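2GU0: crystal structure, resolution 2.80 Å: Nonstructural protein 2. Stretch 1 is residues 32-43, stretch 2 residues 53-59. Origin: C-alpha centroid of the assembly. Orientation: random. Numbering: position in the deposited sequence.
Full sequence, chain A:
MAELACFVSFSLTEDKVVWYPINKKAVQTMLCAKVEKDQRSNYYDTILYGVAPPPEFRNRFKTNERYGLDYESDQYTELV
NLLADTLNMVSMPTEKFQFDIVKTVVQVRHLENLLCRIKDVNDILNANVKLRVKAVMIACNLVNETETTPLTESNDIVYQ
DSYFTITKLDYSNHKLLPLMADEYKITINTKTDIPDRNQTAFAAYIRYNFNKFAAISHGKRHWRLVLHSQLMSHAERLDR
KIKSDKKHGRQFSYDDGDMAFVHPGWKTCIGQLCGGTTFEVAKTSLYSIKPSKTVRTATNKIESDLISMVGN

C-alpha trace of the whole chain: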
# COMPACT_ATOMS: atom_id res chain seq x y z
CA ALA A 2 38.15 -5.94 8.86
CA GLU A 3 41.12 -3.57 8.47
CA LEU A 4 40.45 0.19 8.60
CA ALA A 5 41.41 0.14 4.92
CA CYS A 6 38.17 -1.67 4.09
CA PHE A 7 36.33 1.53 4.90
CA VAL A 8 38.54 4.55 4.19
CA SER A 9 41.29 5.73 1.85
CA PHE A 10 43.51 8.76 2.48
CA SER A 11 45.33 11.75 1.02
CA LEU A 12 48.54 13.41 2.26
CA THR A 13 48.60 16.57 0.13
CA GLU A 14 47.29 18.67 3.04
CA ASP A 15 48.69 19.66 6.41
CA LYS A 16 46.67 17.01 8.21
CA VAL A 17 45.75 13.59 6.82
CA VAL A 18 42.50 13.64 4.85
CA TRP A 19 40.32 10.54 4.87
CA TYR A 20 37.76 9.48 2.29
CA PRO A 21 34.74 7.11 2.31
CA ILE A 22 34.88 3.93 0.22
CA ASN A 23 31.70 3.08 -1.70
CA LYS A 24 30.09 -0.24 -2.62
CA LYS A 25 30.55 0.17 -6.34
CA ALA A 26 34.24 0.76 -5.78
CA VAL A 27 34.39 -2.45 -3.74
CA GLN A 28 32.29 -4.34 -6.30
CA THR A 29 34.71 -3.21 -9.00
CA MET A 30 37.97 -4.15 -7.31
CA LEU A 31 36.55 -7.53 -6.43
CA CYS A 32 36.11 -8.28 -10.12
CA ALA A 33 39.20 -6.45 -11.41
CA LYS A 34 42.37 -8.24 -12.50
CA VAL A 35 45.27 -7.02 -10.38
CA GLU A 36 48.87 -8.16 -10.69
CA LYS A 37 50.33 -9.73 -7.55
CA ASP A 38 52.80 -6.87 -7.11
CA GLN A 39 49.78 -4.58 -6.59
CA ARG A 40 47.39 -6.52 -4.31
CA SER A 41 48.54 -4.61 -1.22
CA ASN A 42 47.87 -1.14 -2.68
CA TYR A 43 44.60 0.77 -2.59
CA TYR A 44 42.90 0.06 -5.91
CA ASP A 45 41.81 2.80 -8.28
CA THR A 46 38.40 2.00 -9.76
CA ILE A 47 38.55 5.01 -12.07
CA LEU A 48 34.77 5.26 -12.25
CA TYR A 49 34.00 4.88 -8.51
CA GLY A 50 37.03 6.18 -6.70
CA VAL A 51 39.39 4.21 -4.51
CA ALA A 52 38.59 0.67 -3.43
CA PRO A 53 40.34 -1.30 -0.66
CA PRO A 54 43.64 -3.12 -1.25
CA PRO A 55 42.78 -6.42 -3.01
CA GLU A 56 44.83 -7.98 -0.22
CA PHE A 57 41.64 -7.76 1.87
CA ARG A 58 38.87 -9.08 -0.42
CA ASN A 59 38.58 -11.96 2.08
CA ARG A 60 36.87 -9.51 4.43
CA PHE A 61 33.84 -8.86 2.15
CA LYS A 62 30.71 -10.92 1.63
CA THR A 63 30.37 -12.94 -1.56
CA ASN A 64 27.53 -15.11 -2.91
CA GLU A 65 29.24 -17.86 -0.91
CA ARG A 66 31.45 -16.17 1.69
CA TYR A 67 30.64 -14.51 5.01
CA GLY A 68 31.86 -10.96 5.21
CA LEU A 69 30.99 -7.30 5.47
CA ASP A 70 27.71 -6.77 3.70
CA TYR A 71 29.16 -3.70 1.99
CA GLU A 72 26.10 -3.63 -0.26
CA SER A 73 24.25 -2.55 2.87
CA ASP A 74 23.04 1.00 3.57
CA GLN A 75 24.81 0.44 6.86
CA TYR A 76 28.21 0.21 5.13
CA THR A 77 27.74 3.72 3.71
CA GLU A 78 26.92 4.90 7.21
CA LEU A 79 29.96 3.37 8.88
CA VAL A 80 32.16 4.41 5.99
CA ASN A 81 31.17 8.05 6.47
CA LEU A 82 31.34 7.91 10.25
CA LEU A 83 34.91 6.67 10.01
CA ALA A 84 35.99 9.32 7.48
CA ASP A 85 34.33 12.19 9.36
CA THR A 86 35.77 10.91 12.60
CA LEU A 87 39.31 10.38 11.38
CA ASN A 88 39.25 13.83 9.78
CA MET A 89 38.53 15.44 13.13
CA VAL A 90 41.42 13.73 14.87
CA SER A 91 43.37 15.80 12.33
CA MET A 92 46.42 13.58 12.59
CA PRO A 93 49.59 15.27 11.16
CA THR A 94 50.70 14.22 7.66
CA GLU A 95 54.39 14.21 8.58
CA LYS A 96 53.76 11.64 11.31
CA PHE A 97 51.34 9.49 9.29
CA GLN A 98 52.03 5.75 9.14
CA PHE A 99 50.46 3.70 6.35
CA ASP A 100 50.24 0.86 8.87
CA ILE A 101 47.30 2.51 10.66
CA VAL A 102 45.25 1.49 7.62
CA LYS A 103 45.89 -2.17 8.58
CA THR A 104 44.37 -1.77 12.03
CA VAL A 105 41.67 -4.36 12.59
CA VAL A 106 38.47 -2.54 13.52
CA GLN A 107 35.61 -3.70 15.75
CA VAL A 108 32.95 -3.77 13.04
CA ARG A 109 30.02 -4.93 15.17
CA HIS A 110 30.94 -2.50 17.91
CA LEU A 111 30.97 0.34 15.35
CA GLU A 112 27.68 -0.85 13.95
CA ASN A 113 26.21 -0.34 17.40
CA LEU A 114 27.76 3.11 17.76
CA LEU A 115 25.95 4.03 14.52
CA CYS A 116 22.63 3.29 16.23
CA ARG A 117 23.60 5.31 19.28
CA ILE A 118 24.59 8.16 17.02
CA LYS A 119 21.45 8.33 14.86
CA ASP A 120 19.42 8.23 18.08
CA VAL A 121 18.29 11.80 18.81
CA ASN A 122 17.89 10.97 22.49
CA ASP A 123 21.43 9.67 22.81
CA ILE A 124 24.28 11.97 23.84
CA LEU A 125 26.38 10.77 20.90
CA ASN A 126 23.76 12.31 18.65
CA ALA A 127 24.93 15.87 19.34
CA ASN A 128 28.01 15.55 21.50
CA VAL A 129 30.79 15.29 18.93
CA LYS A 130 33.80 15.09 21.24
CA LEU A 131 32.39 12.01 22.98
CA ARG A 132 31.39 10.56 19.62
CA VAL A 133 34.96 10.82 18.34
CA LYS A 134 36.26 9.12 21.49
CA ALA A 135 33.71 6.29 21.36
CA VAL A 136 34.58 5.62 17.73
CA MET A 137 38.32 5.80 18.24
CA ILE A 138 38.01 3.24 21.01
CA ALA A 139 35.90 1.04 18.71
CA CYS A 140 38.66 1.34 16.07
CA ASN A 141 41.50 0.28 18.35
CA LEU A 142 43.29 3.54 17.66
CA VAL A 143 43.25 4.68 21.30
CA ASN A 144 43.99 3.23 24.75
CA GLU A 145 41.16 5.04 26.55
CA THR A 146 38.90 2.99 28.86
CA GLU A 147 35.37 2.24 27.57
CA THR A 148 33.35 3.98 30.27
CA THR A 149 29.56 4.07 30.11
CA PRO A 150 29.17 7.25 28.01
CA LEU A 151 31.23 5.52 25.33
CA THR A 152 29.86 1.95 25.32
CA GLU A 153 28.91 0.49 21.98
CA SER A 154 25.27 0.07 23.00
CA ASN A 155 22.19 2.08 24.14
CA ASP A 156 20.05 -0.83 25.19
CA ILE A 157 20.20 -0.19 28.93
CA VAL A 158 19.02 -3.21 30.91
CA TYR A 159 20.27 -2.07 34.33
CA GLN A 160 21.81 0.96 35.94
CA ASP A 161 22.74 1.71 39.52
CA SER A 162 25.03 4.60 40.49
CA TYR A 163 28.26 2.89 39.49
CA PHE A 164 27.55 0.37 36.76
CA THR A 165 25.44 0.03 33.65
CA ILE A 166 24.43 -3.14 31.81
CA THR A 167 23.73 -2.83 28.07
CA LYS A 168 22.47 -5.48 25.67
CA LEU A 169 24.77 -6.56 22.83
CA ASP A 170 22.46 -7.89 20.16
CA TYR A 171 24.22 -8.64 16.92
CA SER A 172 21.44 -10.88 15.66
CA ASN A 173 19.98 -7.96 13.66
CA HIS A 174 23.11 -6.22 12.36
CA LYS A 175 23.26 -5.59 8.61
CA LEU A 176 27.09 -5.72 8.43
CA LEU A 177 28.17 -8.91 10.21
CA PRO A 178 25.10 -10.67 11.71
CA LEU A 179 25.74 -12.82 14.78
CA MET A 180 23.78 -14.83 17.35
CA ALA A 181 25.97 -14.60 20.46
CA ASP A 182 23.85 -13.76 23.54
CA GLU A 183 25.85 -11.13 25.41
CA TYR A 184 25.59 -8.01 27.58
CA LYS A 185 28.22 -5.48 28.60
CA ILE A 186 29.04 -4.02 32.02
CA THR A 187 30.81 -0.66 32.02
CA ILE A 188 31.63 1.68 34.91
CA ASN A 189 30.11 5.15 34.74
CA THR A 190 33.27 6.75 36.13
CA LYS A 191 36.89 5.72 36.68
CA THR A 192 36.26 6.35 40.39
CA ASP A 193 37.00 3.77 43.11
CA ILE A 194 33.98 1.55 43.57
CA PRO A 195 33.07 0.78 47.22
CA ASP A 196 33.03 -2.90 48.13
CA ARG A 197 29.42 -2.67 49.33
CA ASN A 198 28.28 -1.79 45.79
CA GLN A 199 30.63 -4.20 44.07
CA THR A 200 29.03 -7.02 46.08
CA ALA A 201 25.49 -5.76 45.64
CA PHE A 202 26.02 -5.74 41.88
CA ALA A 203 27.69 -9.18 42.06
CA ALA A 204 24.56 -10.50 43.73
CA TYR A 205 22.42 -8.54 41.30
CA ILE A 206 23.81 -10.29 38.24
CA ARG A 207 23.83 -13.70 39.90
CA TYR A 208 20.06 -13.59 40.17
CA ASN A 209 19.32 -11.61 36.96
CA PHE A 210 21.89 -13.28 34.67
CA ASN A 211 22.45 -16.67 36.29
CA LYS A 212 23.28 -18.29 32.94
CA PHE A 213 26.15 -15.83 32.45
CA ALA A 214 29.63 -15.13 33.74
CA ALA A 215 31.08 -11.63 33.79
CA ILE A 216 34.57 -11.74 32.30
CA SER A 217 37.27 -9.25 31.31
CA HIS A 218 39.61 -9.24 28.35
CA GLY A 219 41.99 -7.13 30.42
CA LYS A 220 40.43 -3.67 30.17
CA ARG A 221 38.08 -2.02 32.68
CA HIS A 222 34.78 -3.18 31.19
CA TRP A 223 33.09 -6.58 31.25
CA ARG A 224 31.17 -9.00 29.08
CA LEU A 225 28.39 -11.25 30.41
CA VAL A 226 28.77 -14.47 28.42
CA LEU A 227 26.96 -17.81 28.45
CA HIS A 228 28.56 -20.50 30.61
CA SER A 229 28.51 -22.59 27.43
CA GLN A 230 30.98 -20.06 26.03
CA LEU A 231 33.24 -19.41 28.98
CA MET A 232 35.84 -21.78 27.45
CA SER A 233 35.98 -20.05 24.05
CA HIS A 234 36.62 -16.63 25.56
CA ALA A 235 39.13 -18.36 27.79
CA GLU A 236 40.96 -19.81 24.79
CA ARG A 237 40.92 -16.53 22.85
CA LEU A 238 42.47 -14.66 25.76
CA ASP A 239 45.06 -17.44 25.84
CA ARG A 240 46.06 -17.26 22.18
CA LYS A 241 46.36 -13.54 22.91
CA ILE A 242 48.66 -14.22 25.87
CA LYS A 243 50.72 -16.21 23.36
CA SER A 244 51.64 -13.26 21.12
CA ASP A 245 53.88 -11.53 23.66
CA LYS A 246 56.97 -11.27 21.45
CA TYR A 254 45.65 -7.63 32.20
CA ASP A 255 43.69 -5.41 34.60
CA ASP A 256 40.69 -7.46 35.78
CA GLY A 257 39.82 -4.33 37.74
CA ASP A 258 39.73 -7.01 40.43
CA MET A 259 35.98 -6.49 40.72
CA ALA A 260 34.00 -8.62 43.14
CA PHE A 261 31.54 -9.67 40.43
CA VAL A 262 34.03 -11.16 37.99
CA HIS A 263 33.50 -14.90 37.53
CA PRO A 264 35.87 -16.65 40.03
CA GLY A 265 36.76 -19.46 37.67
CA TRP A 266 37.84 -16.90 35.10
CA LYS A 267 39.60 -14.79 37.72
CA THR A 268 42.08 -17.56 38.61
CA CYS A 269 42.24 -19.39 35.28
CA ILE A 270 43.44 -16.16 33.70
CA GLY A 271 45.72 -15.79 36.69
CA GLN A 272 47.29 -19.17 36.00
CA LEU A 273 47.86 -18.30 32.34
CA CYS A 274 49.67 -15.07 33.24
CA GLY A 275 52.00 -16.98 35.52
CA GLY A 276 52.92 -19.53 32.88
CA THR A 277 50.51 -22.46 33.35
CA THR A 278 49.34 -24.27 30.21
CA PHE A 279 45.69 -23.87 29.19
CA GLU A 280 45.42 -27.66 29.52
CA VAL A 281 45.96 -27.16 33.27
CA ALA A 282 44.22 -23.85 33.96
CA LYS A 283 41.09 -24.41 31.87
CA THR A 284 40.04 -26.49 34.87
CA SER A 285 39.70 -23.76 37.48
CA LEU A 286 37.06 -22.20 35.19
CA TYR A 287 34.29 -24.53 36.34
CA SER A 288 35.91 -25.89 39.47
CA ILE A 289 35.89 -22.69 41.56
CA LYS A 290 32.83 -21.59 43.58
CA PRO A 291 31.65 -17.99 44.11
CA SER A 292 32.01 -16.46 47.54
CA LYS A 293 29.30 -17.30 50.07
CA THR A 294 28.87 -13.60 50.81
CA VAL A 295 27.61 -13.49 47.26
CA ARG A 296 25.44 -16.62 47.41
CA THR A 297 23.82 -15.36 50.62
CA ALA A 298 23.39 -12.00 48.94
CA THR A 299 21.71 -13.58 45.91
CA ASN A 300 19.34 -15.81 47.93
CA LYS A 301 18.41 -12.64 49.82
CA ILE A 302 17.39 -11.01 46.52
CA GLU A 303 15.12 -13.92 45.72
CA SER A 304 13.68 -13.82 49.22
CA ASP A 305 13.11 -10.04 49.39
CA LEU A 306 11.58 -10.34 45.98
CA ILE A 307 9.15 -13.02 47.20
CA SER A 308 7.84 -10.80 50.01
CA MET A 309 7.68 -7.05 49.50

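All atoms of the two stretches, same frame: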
# COMPACT_ATOMS: atom_id res chain seq x y z
N CYS A 32 36.14 -7.62 -8.83
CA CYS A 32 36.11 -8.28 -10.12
C CYS A 32 37.34 -7.94 -10.98
O CYS A 32 37.65 -8.66 -11.93
CB CYS A 32 34.82 -7.94 -10.88
SG CYS A 32 34.85 -6.49 -12.02
N ALA A 33 38.04 -6.87 -10.63
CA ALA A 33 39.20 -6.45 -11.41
C ALA A 33 40.36 -7.43 -11.36
O ALA A 33 40.51 -8.17 -10.39
CB ALA A 33 39.67 -5.06 -10.97
N LYS A 34 41.18 -7.40 -12.40
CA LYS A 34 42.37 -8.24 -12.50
C LYS A 34 43.57 -7.41 -12.07
O LYS A 34 44.00 -6.50 -12.78
CB LYS A 34 42.60 -8.70 -13.93
CG LYS A 34 43.99 -9.27 -14.13
CD LYS A 34 44.34 -9.47 -15.59
CE LYS A 34 45.70 -10.13 -15.72
NZ LYS A 34 45.94 -10.55 -17.13
N VAL A 35 44.13 -7.75 -10.92
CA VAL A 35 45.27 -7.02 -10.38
C VAL A 35 46.49 -7.91 -10.26
O VAL A 35 46.41 -9.02 -9.75
CB VAL A 35 44.92 -6.46 -8.99
CG1 VAL A 35 46.04 -5.58 -8.48
CG2 VAL A 35 43.59 -5.69 -9.07
N GLU A 36 47.63 -7.41 -10.75
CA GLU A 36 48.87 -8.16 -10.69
C GLU A 36 49.30 -8.30 -9.24
O GLU A 36 49.09 -7.40 -8.44
CB GLU A 36 49.96 -7.45 -11.49
CG GLU A 36 49.78 -7.51 -13.01
CD GLU A 36 49.83 -8.93 -13.57
OE1 GLU A 36 50.87 -9.62 -13.39
OE2 GLU A 36 48.84 -9.37 -14.19
N LYS A 37 49.90 -9.44 -8.91
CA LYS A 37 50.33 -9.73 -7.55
C LYS A 37 51.07 -8.55 -6.90
O LYS A 37 50.77 -8.16 -5.78
CB LYS A 37 51.22 -10.97 -7.54
CG LYS A 37 51.24 -11.71 -6.20
CD LYS A 37 49.81 -11.98 -5.71
CE LYS A 37 49.77 -12.92 -4.49
NZ LYS A 37 50.15 -14.31 -4.86
N ASP A 38 52.03 -7.99 -7.62
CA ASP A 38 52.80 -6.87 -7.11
C ASP A 38 51.95 -5.66 -6.68
O ASP A 38 52.48 -4.71 -6.11
CB ASP A 38 53.81 -6.44 -8.17
CG ASP A 38 53.53 -7.05 -9.55
OD1 ASP A 38 53.89 -8.24 -9.78
OD2 ASP A 38 52.94 -6.35 -10.40
N GLN A 39 50.65 -5.70 -6.94
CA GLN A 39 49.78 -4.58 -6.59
C GLN A 39 48.69 -4.85 -5.54
O GLN A 39 48.11 -3.90 -4.99
CB GLN A 39 49.09 -4.05 -7.85
CG GLN A 39 50.02 -3.57 -8.95
CD GLN A 39 50.83 -2.35 -8.57
OE1 GLN A 39 50.28 -1.28 -8.28
NE2 GLN A 39 52.15 -2.49 -8.56
N ARG A 40 48.43 -6.12 -5.26
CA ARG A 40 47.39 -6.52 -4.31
C ARG A 40 47.35 -5.77 -2.97
O ARG A 40 46.28 -5.63 -2.36
CB ARG A 40 47.50 -8.02 -4.04
CG ARG A 40 47.65 -8.90 -5.29
CD ARG A 40 46.38 -8.97 -6.11
NE ARG A 40 46.46 -9.95 -7.19
CZ ARG A 40 46.65 -11.26 -7.02
NH1 ARG A 40 46.79 -11.77 -5.80
NH2 ARG A 40 46.71 -12.06 -8.07
N SER A 41 48.49 -5.30 -2.50
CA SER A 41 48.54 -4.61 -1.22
C SER A 41 48.33 -3.09 -1.31
O SER A 41 48.37 -2.40 -0.30
CB SER A 41 49.86 -4.90 -0.53
OG SER A 41 50.92 -4.34 -1.27
N ASN A 42 48.10 -2.58 -2.51
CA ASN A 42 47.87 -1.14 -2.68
C ASN A 42 46.38 -0.82 -2.83
O ASN A 42 45.60 -1.64 -3.29
CB ASN A 42 48.59 -0.62 -3.93
CG ASN A 42 50.10 -0.80 -3.86
OD1 ASN A 42 50.75 -0.42 -2.88
ND2 ASN A 42 50.67 -1.35 -4.93
N TYR A 43 45.99 0.39 -2.42
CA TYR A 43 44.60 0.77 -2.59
C TYR A 43 44.38 0.69 -4.09
O TYR A 43 45.27 1.06 -4.87
CB TYR A 43 44.36 2.20 -2.11
CG TYR A 43 44.05 2.29 -0.64
CD1 TYR A 43 45.05 2.14 0.31
CD2 TYR A 43 42.75 2.50 -0.19
CE1 TYR A 43 44.76 2.21 1.67
CE2 TYR A 43 42.46 2.57 1.17
CZ TYR A 43 43.47 2.43 2.09
OH TYR A 43 43.19 2.54 3.43
N PRO A 53 39.35 -0.78 -1.61
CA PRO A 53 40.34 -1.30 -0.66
C PRO A 53 41.41 -2.16 -1.32
O PRO A 53 41.21 -2.70 -2.41
CB PRO A 53 39.50 -2.13 0.29
CG PRO A 53 38.16 -1.50 0.20
CD PRO A 53 38.00 -1.26 -1.26
N PRO A 54 42.57 -2.30 -0.67
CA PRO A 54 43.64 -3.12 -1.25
C PRO A 54 43.08 -4.52 -1.50
O PRO A 54 42.44 -5.10 -0.61
CB PRO A 54 44.70 -3.12 -0.15
CG PRO A 54 44.55 -1.78 0.44
CD PRO A 54 43.05 -1.61 0.54
N PRO A 55 43.29 -5.08 -2.70
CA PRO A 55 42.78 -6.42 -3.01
C PRO A 55 43.23 -7.47 -1.99
O PRO A 55 42.65 -8.55 -1.88
CB PRO A 55 43.32 -6.68 -4.41
CG PRO A 55 43.32 -5.31 -5.01
CD PRO A 55 43.91 -4.46 -3.88
N GLU A 56 44.27 -7.13 -1.26
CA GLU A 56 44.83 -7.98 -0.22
C GLU A 56 43.81 -8.24 0.89
O GLU A 56 44.06 -9.02 1.81
CB GLU A 56 46.04 -7.27 0.40
CG GLU A 56 46.78 -8.05 1.46
CD GLU A 56 47.55 -7.13 2.38
OE1 GLU A 56 48.06 -6.09 1.90
OE2 GLU A 56 47.66 -7.46 3.59
N PHE A 57 42.65 -7.59 0.83
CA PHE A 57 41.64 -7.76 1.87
C PHE A 57 40.28 -8.26 1.39
O PHE A 57 39.36 -8.37 2.20
CB PHE A 57 41.45 -6.45 2.63
CG PHE A 57 42.69 -5.95 3.31
CD1 PHE A 57 42.97 -4.59 3.36
CD2 PHE A 57 43.59 -6.83 3.90
CE1 PHE A 57 44.12 -4.11 3.98
CE2 PHE A 57 44.75 -6.37 4.53
CZ PHE A 57 45.01 -5.01 4.57
N ARG A 58 40.14 -8.59 0.11
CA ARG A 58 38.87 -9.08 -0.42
C ARG A 58 38.24 -10.17 0.45
O ARG A 58 37.03 -10.36 0.44
CB ARG A 58 39.02 -9.58 -1.86
CG ARG A 58 39.82 -10.84 -2.01
CD ARG A 58 39.53 -11.47 -3.36
NE ARG A 58 40.09 -10.68 -4.46
CZ ARG A 58 39.44 -10.39 -5.58
NH1 ARG A 58 38.19 -10.81 -5.75
NH2 ARG A 58 40.05 -9.68 -6.54
N ASN A 59 39.07 -10.91 1.18
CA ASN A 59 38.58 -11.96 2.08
C ASN A 59 37.48 -11.39 2.96
O ASN A 59 36.41 -11.99 3.12
CB ASN A 59 39.70 -12.46 2.99
CG ASN A 59 40.50 -13.59 2.36
OD1 ASN A 59 41.44 -14.12 2.98
ND2 ASN A 59 40.13 -13.98 1.14

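Residues 32-43 form no regular helix or strand where they meet residues 53-59. A type I beta turn runs from Gln-39 to Asn-42 and is closed by a hydrogen bond from Asn-42 N to Gln-39 O (2.8 Å). Overlapping the start of the turn, Arg-40 N bonds to Lys-37 O at 3.1 Å. The second stretch opens with three consecutive prolines. From Pro-55 onward the chain winds into a 3-10 segment. Arg-58 N bonds to Pro-55 O at 3.2 Å, the i to i+3 spacing typical of that helix.

The backbones come closest around the turn. The CA atoms of Tyr-43 and Pro-54 lie 4.2 Å apart, and those of Arg-40 and Pro-55 lie 4.8 Å apart. One hydrogen bond crosses the contact, from Glu-56 N to Arg-40 O at 2.7 Å. Its angle at the hydrogen is 135°, so it is bent, and the position of Glu-56 N is less certain than most. Arg-40 O also lies 3.1 Å from Pro-55 N, but a proline nitrogen within the chain has no hydrogen to give. Glu-56 is the first residue after the prolines that can donate from its backbone. A second carbonyl, Asn-42 O, faces Pro-54 CA at 3.2 Å in a CA-H...O contact with an angle of 148° at the hydrogen.

The side-chain packing centres on Pro-54 and Pro-55. Both are buried, and they have the largest areas covered by the opposing stretch. Pro-54 lies over one face of the Tyr-43 ring. Pro-54 CD is 4.0 Å from the centroid of the Tyr-43 ring and only 4° off the ring normal, a CH-pi contact. Pro-54 CG also packs against Tyr-43 CD1 at 4.0 Å. The flat aromatic face suits the compact proline ring. The CA-to-CB bond of Tyr-43 points away from the second stretch, yet its ring still meets Pro-54. Tyr-43 OH is hydrogen-bonded elsewhere in the structure.

Pro-55 points its CB toward the first stretch. Pro-55 CG meets Val-35 CG2 at 4.1 Å, an apolar pair, and Val-35 likewise points toward the second stretch. Pro-55 CB also lies 4.2 Å from Arg-40 CD, so the aliphatic part of the arginine adds to the packing. The end of the Arg-40 side chain leads away. Arg-40 NE donates to Val-35 O at 2.7 Å and 173°, a nearly straight bond that ties the turn back to the preceding chain.

Polar side chains add further contacts. Glu-56 CB points toward the first stretch, and its OE1 comes within 3.2 Å of Ser-41 CB. Ser-41 OG is 4.6 Å from Glu-56 OE1, so this is a contact with the serine CB and not a hydrogen bond. Both residues are exposed. Arg-58 also points its CB toward the first stretch. Ala-33 O lies at the edge of its guanidinium, 4.2 Å from Arg-58 NH2, a distance too long for a hydrogen bond. Altogether the contact buries 424 Å², counting both sides.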